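Side-chain contacts in zona pellucida sperm-binding protein 1 (Gallus gallus, PDB 6GF6), which probably cross-links the filaments of the avian egg coat by homodimerising through its N-terminal ZP-N1 domain, the part crystallised here: residues 21-26 and 31-36; 88-91 and 95-98. The protein carries 2 engineered substitutions. All blocks are in the same frame, centred on the assembly; numbering follows the deposited sequence.

Contact 1 (21-26 and 31-36)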
ATOM      1  N   LEU B  21      -9.812  -5.620   1.202  1.00 35.69           N
ATOM      2  CA  LEU B  21     -10.865  -6.448   0.626  1.00 36.88           C
ATOM      3  C   LEU B  21     -10.240  -7.415  -0.369  1.00 37.32           C
ATOM      4  O   LEU B  21      -9.569  -6.987  -1.313  1.00 35.23           O
ATOM      5  CB  LEU B  21     -11.918  -5.565  -0.045  1.00 35.27           C
ATOM      6  CG  LEU B  21     -13.089  -6.203  -0.783  1.00 38.07           C
ATOM      7  CD1 LEU B  21     -13.861  -7.137   0.104  1.00 39.90           C
ATOM      8  CD2 LEU B  21     -13.998  -5.107  -1.281  1.00 37.96           C
ATOM      9  N   LEU B  22     -10.447  -8.714  -0.156  1.00 40.89           N
ATOM     10  CA  LEU B  22      -9.853  -9.748  -0.996  1.00 43.31           C
ATOM     11  C   LEU B  22     -10.943 -10.460  -1.786  1.00 41.64           C
ATOM     12  O   LEU B  22     -11.960 -10.870  -1.220  1.00 42.54           O
ATOM     13  CB  LEU B  22      -9.057 -10.746  -0.159  1.00 49.11           C
ATOM     14  CG  LEU B  22      -7.920 -10.140   0.668  1.00 53.74           C
ATOM     15  CD1 LEU B  22      -8.424  -9.630   2.011  1.00 59.78           C
ATOM     16  CD2 LEU B  22      -6.816 -11.162   0.863  1.00 54.07           C
ATOM     17  N   ALA B  23     -10.731 -10.591  -3.095  1.00 41.14           N
ATOM     18  CA  ALA B  23     -11.680 -11.230  -3.997  1.00 41.29           C
ATOM     19  C   ALA B  23     -10.967 -12.291  -4.819  1.00 43.92           C
ATOM     20  O   ALA B  23      -9.808 -12.112  -5.207  1.00 42.68           O
ATOM     21  CB  ALA B  23     -12.338 -10.204  -4.936  1.00 39.77           C
ATOM     22  N   TYR B  24     -11.669 -13.390  -5.091  1.00 47.06           N
ATOM     23  CA  TYR B  24     -11.087 -14.557  -5.755  1.00 50.36           C
ATOM     24  C   TYR B  24     -11.928 -14.922  -6.974  1.00 53.50           C
ATOM     25  O   TYR B  24     -12.761 -15.837  -6.926  1.00 56.84           O
ATOM     26  CB  TYR B  24     -10.967 -15.725  -4.776  1.00 49.53           C
ATOM     27  CG  TYR B  24     -10.163 -15.381  -3.538  1.00 49.93           C
ATOM     28  CD1 TYR B  24     -10.770 -14.799  -2.427  1.00 51.55           C
ATOM     29  CD2 TYR B  24      -8.797 -15.612  -3.489  1.00 50.06           C
ATOM     30  CE1 TYR B  24     -10.038 -14.477  -1.297  1.00 51.32           C
ATOM     31  CE2 TYR B  24      -8.055 -15.291  -2.365  1.00 51.63           C
ATOM     32  CZ  TYR B  24      -8.680 -14.725  -1.273  1.00 51.63           C
ATOM     33  OH  TYR B  24      -7.943 -14.405  -0.155  1.00 50.39           O
ATOM     34  N   PRO B  25     -11.724 -14.232  -8.092  1.00 50.27           N
ATOM     35  CA  PRO B  25     -12.484 -14.553  -9.308  1.00 51.18           C
ATOM     36  C   PRO B  25     -12.031 -15.868  -9.932  1.00 55.91           C
ATOM     37  O   PRO B  25     -10.883 -16.299  -9.801  1.00 56.23           O
ATOM     38  CB  PRO B  25     -12.196 -13.362 -10.228  1.00 48.48           C
ATOM     39  CG  PRO B  25     -10.880 -12.858  -9.781  1.00 46.41           C
ATOM     40  CD  PRO B  25     -10.808 -13.099  -8.299  1.00 45.85           C
ATOM     41  N   THR B  26     -12.951 -16.484 -10.674  1.00 60.35           N
ATOM     42  CA  THR B  26     -12.731 -17.810 -11.226  1.00 68.70           C
ATOM     43  C   THR B  26     -12.005 -17.723 -12.569  1.00 73.52           C
ATOM     44  O   THR B  26     -11.685 -16.640 -13.065  1.00 72.73           O
ATOM     45  CB  THR B  26     -14.064 -18.544 -11.373  1.00 71.22           C
ATOM     46  OG1 THR B  26     -14.895 -17.853 -12.314  1.00 71.32           O
ATOM     47  CG2 THR B  26     -14.784 -18.621 -10.034  1.00 70.46           C
ATOM     48  N   VAL B  31     -11.889  -8.832 -11.531  1.00 44.22           N
ATOM     49  CA  VAL B  31     -12.740  -8.012 -10.679  1.00 42.11           C
ATOM     50  C   VAL B  31     -12.253  -6.578 -10.804  1.00 41.48           C
ATOM     51  O   VAL B  31     -11.044  -6.327 -10.800  1.00 41.63           O
ATOM     52  CB  VAL B  31     -12.716  -8.483  -9.210  1.00 40.71           C
ATOM     53  CG1 VAL B  31     -13.549  -7.574  -8.319  1.00 38.61           C
ATOM     54  CG2 VAL B  31     -13.217  -9.909  -9.101  1.00 44.13           C
ATOM     55  N   HIS B  32     -13.184  -5.654 -11.004  1.00 40.39           N
ATOM     56  CA  HIS B  32     -12.894  -4.232 -10.963  1.00 40.22           C
ATOM     57  C   HIS B  32     -13.521  -3.634  -9.713  1.00 38.94           C
ATOM     58  O   HIS B  32     -14.662  -3.959  -9.364  1.00 37.97           O
ATOM     59  CB  HIS B  32     -13.416  -3.530 -12.220  1.00 45.72           C
ATOM     60  CG  HIS B  32     -12.592  -3.802 -13.437  1.00 50.25           C
ATOM     61  ND1 HIS B  32     -12.841  -3.208 -14.655  1.00 52.67           N
ATOM     62  CD2 HIS B  32     -11.511  -4.597 -13.621  1.00 51.86           C
ATOM     63  CE1 HIS B  32     -11.953  -3.631 -15.536  1.00 53.38           C
ATOM     64  NE2 HIS B  32     -11.135  -4.474 -14.933  1.00 53.21           N
ATOM     65  N   PHE B  33     -12.759  -2.778  -9.037  1.00 35.42           N
ATOM     66  CA  PHE B  33     -13.170  -2.163  -7.784  1.00 34.66           C
ATOM     67  C   PHE B  33     -13.494  -0.692  -8.008  1.00 34.09           C
ATOM     68  O   PHE B  33     -12.790   0.003  -8.747  1.00 36.93           O
ATOM     69  CB  PHE B  33     -12.072  -2.287  -6.720  1.00 36.84           C
ATOM     70  CG  PHE B  33     -11.736  -3.705  -6.346  1.00 37.88           C
ATOM     71  CD1 PHE B  33     -10.832  -4.440  -7.097  1.00 40.11           C
ATOM     72  CD2 PHE B  33     -12.311  -4.297  -5.233  1.00 38.21           C
ATOM     73  CE1 PHE B  33     -10.515  -5.742  -6.749  1.00 40.45           C
ATOM     74  CE2 PHE B  33     -11.997  -5.599  -4.880  1.00 39.35           C
ATOM     75  CZ  PHE B  33     -11.099  -6.321  -5.640  1.00 40.18           C
ATOM     76  N   LYS B  34     -14.562  -0.223  -7.365  1.00 31.56           N
ATOM     77  CA  LYS B  34     -14.919   1.188  -7.368  1.00 32.14           C
ATOM     78  C   LYS B  34     -15.357   1.595  -5.969  1.00 33.26           C
ATOM     79  O   LYS B  34     -16.087   0.857  -5.300  1.00 31.11           O
ATOM     80  CB  LYS B  34     -16.039   1.503  -8.368  1.00 34.71           C
ATOM     81  CG  LYS B  34     -15.642   1.402  -9.834  1.00 37.09           C
ATOM     82  CD  LYS B  34     -15.940   0.021 -10.397  1.00 43.26           C
ATOM     83  CE  LYS B  34     -15.855   0.014 -11.917  1.00 48.44           C
ATOM     84  NZ  LYS B  34     -14.485   0.337 -12.403  1.00 50.95           N
ATOM     85  N   VAL B  35     -14.908   2.767  -5.535  1.00 31.42           N
ATOM     86  CA  VAL B  35     -15.297   3.323  -4.245  1.00 36.14           C
ATOM     87  C   VAL B  35     -16.603   4.084  -4.410  1.00 37.77           C
ATOM     88  O   VAL B  35     -16.783   4.833  -5.376  1.00 37.68           O
ATOM     89  CB  VAL B  35     -14.186   4.232  -3.688  1.00 36.42           C
ATOM     90  CG1 VAL B  35     -14.633   4.889  -2.389  1.00 38.01           C
ATOM     91  CG2 VAL B  35     -12.909   3.436  -3.473  1.00 34.97           C
ATOM     92  N   LEU B  36     -17.521   3.888  -3.468  1.00 40.31           N
ATOM     93  CA  LEU B  36     -18.834   4.521  -3.495  1.00 41.37           C
ATOM     94  C   LEU B  36     -18.944   5.576  -2.402  1.00 41.67           C
ATOM     95  O   LEU B  36     -18.448   5.384  -1.287  1.00 42.67           O
ATOM     96  CB  LEU B  36     -19.953   3.492  -3.316  1.00 45.21           C
ATOM     97  CG  LEU B  36     -19.942   2.291  -4.257  1.00 50.11           C
ATOM     98  CD1 LEU B  36     -21.065   1.339  -3.878  1.00 52.22           C
ATOM     99  CD2 LEU B  36     -20.080   2.734  -5.706  1.00 50.72           C
TER
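Pro25 and Val31 meet through carbon alone, and the whole contact between 21-26 and 31-36 is of this apolar kind, a worked example of how two sheets of a sandwich face each other. The first set of contacts is purely aliphatic. The CG2 methyl of Val31 lies 3.8 Å from Pro25 CB and is about as close to Pro25 CG, so one methyl lies over a face of the pyrrolidine ring, displaced towards its CB-CG-CD side, the two side chains crossing at about a right angle. Val31 CG2 is also 4.3 Å from Ala23 CB.

The second set gathers round the Phe33 ring. With CG anti to its own carbonyl carbon (chi1 -62°), Phe33 sends its ring across the gap towards strand 18-24. Leu21 CD2 comes in at the ring edge, near its plane, 4.1 Å from Phe33 CE2, while Ala23 CB approaches Phe33 CZ obliquely at 4.1 Å. One ring face is taken by a residue of its own strand, Val31, whose CG1 sits 3.8 Å above the plane, offset towards the rim.

The axes of 21-24 and 31-36 run at 156°, roughly antiparallel, and come no closer than 9.1 Å, a spacing of layers rather than of paired strands. Strand 18-24 bonds to 9-14 and 63-68 in one sheet, and strand 30-36 to 42-44 and 80-90 in the other; Leu63 and Phe65 extend this buried interior of the Ig-like ZP-N1 domain.

Contact 2 (88-91 and 95-98)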
ATOM      1  N   GLU B  88     -17.072  -5.418  -9.527  1.00 45.52           N
ATOM      2  CA  GLU B  88     -17.637  -5.775 -10.820  1.00 46.27           C
ATOM      3  C   GLU B  88     -16.871  -6.981 -11.335  1.00 46.70           C
ATOM      4  O   GLU B  88     -15.711  -6.861 -11.741  1.00 47.55           O
ATOM      5  CB  GLU B  88     -17.562  -4.609 -11.798  1.00 49.84           C
ATOM      6  CG  GLU B  88     -18.481  -3.466 -11.428  1.00 52.07           C
ATOM      7  CD  GLU B  88     -18.624  -2.447 -12.533  1.00 55.70           C
ATOM      8  OE1 GLU B  88     -17.716  -2.346 -13.388  1.00 55.89           O
ATOM      9  OE2 GLU B  88     -19.651  -1.737 -12.534  1.00 62.04           O
ATOM     10  N   GLU B  89     -17.504  -8.144 -11.284  1.00 46.89           N
ATOM     11  CA  GLU B  89     -16.912  -9.335 -11.870  1.00 48.50           C
ATOM     12  C   GLU B  89     -17.025  -9.247 -13.381  1.00 47.82           C
ATOM     13  O   GLU B  89     -18.108  -8.995 -13.915  1.00 50.21           O
ATOM     14  CB  GLU B  89     -17.603 -10.592 -11.346  1.00 52.07           C
ATOM     15  CG  GLU B  89     -16.938 -11.884 -11.793  1.00 57.13           C
ATOM     16  CD  GLU B  89     -17.616 -13.124 -11.240  1.00 63.91           C
ATOM     17  OE1 GLU B  89     -17.067 -14.230 -11.426  1.00 67.54           O
ATOM     18  OE2 GLU B  89     -18.701 -12.998 -10.635  1.00 65.17           O
ATOM     19  N   MET B  90     -15.907  -9.415 -14.076  1.00 47.34           N
ATOM     20  CA  MET B  90     -15.876  -9.147 -15.502  1.00 51.55           C
ATOM     21  C   MET B  90     -15.275 -10.315 -16.265  1.00 54.54           C
ATOM     22  O   MET B  90     -14.293 -10.925 -15.832  1.00 55.00           O
ATOM     23  CB  MET B  90     -15.107  -7.863 -15.802  1.00 57.87           C
ATOM     24  CG  MET B  90     -15.881  -6.623 -15.392  1.00 63.85           C
ATOM     25  SD  MET B  90     -15.019  -5.105 -15.769  1.00 73.17           S
ATOM     26  CE  MET B  90     -14.805  -5.238 -17.544  1.00 73.51           C
ATOM     27  N   LEU B  91     -15.888 -10.604 -17.409  1.00 48.05           N
ATOM     28  CA  LEU B  91     -15.411 -11.566 -18.385  1.00 50.76           C
ATOM     29  C   LEU B  91     -14.297 -10.965 -19.232  1.00 50.84           C
ATOM     30  O   LEU B  91     -14.144  -9.744 -19.326  1.00 48.93           O
ATOM     31  CB  LEU B  91     -16.562 -12.001 -19.288  1.00 52.50           C
ATOM     32  CG  LEU B  91     -17.828 -12.462 -18.560  1.00 53.00           C
ATOM     33  CD1 LEU B  91     -18.890 -12.882 -19.563  1.00 54.59           C
ATOM     34  CD2 LEU B  91     -17.530 -13.597 -17.579  1.00 53.70           C
ATOM     35  N   VAL B  95     -17.386  -7.576 -20.596  1.00 47.02           N
ATOM     36  CA  VAL B  95     -18.750  -7.553 -20.086  1.00 46.62           C
ATOM     37  C   VAL B  95     -18.724  -7.756 -18.579  1.00 48.66           C
ATOM     38  O   VAL B  95     -17.903  -8.514 -18.053  1.00 50.08           O
ATOM     39  CB  VAL B  95     -19.593  -8.640 -20.776  1.00 53.73           C
ATOM     40  CG1 VAL B  95     -20.970  -8.740 -20.143  1.00 53.24           C
ATOM     41  CG2 VAL B  95     -19.706  -8.367 -22.270  1.00 50.41           C
ATOM     42  N   VAL B  96     -19.627  -7.075 -17.879  1.00 47.17           N
ATOM     43  CA  VAL B  96     -19.816  -7.282 -16.449  1.00 47.54           C
ATOM     44  C   VAL B  96     -20.677  -8.526 -16.260  1.00 52.80           C
ATOM     45  O   VAL B  96     -21.842  -8.551 -16.669  1.00 56.08           O
ATOM     46  CB  VAL B  96     -20.478  -6.060 -15.800  1.00 43.91           C
ATOM     47  CG1 VAL B  96     -20.665  -6.287 -14.307  1.00 41.07           C
ATOM     48  CG2 VAL B  96     -19.674  -4.796 -16.088  1.00 40.26           C
ATOM     49  N   ALA B  97     -20.113  -9.552 -15.621  1.00 51.27           N
ATOM     50  CA  ALA B  97     -20.877 -10.765 -15.341  1.00 52.97           C
ATOM     51  C   ALA B  97     -21.718 -10.625 -14.078  1.00 52.66           C
ATOM     52  O   ALA B  97     -22.833 -11.154 -14.010  1.00 53.69           O
ATOM     53  CB  ALA B  97     -19.934 -11.965 -15.211  1.00 55.75           C
ATOM     54  N   ALA B  98     -21.203  -9.928 -13.069  1.00 51.56           N
ATOM     55  CA  ALA B  98     -21.935  -9.755 -11.823  1.00 53.13           C
ATOM     56  C   ALA B  98     -21.421  -8.514 -11.117  1.00 50.15           C
ATOM     57  O   ALA B  98     -20.281  -8.086 -11.319  1.00 52.60           O
ATOM     58  CB  ALA B  98     -21.801 -10.982 -10.914  1.00 46.12           C
TER
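Glu89 holds its CG anti to the backbone N (chi1 -174°) and runs extended from there, which carries OE2 out alongside Ala98, 3.7 Å from its CB. In Leu91 the CG lies beside the backbone N instead (chi1 -51°), and CD2 comes to rest 3.7 Å from Ala97 CB. Between these two side-chain contacts the backbone of the hairpin formed by strands 80-90 and 96-107 departs from regular pairing. Glu89 O receives both Ala97 N, at 2.7 Å, and Ala98 N, in a weaker but straighter bond of 3.3 Å. Ala97 and Ala98 thus both face Glu89, a classic beta bulge, and the register slips by one residue. Glu89 N returns a bond to Ala98 O at 2.8 Å, while Leu91 N reaches Val95 O at 3.0 Å, close to the turn. Across the non-hydrogen-bonded pair, Met90 CG packs against Val96 CG2 at 4.3 Å.

Glu88 is a zinc-binding residue of this protein, though no zinc is bound to this chain. Glu89 OE1 and Glu88 OE2 reach outside the hairpin to form salt bridges with Arg29 and Arg42, while Glu89 OE2 stays within it, making a weak hydrogen bond to the Tyr100 hydroxyl further along strand 96-107. The Glu89 carbonyl, held by one good amide bond and one weak one, probably helps to fix the bulge, and the arginines probably favour ionised carboxylates.

Contact 1 belongs to the core and contact 2 to the surface, and their chemistry follows: carbon against carbon between two sheets in the first, backbone hydrogen bonds within one hairpin in the second. Even so, they share a sheet, since strand 30-36 supplies one side of contact 1 and pairs with strand 80-90, which supplies one side of contact 2. The seam is probably a hydrogen bond from Glu88 N to His32 O, 2.8 Å long. Strand 30-36 therefore looks two ways, with Val31 and Phe33 turned into the sandwich while His32 and Lys34 pack on Met90 and Glu88. The two centres lie about 11 Å apart.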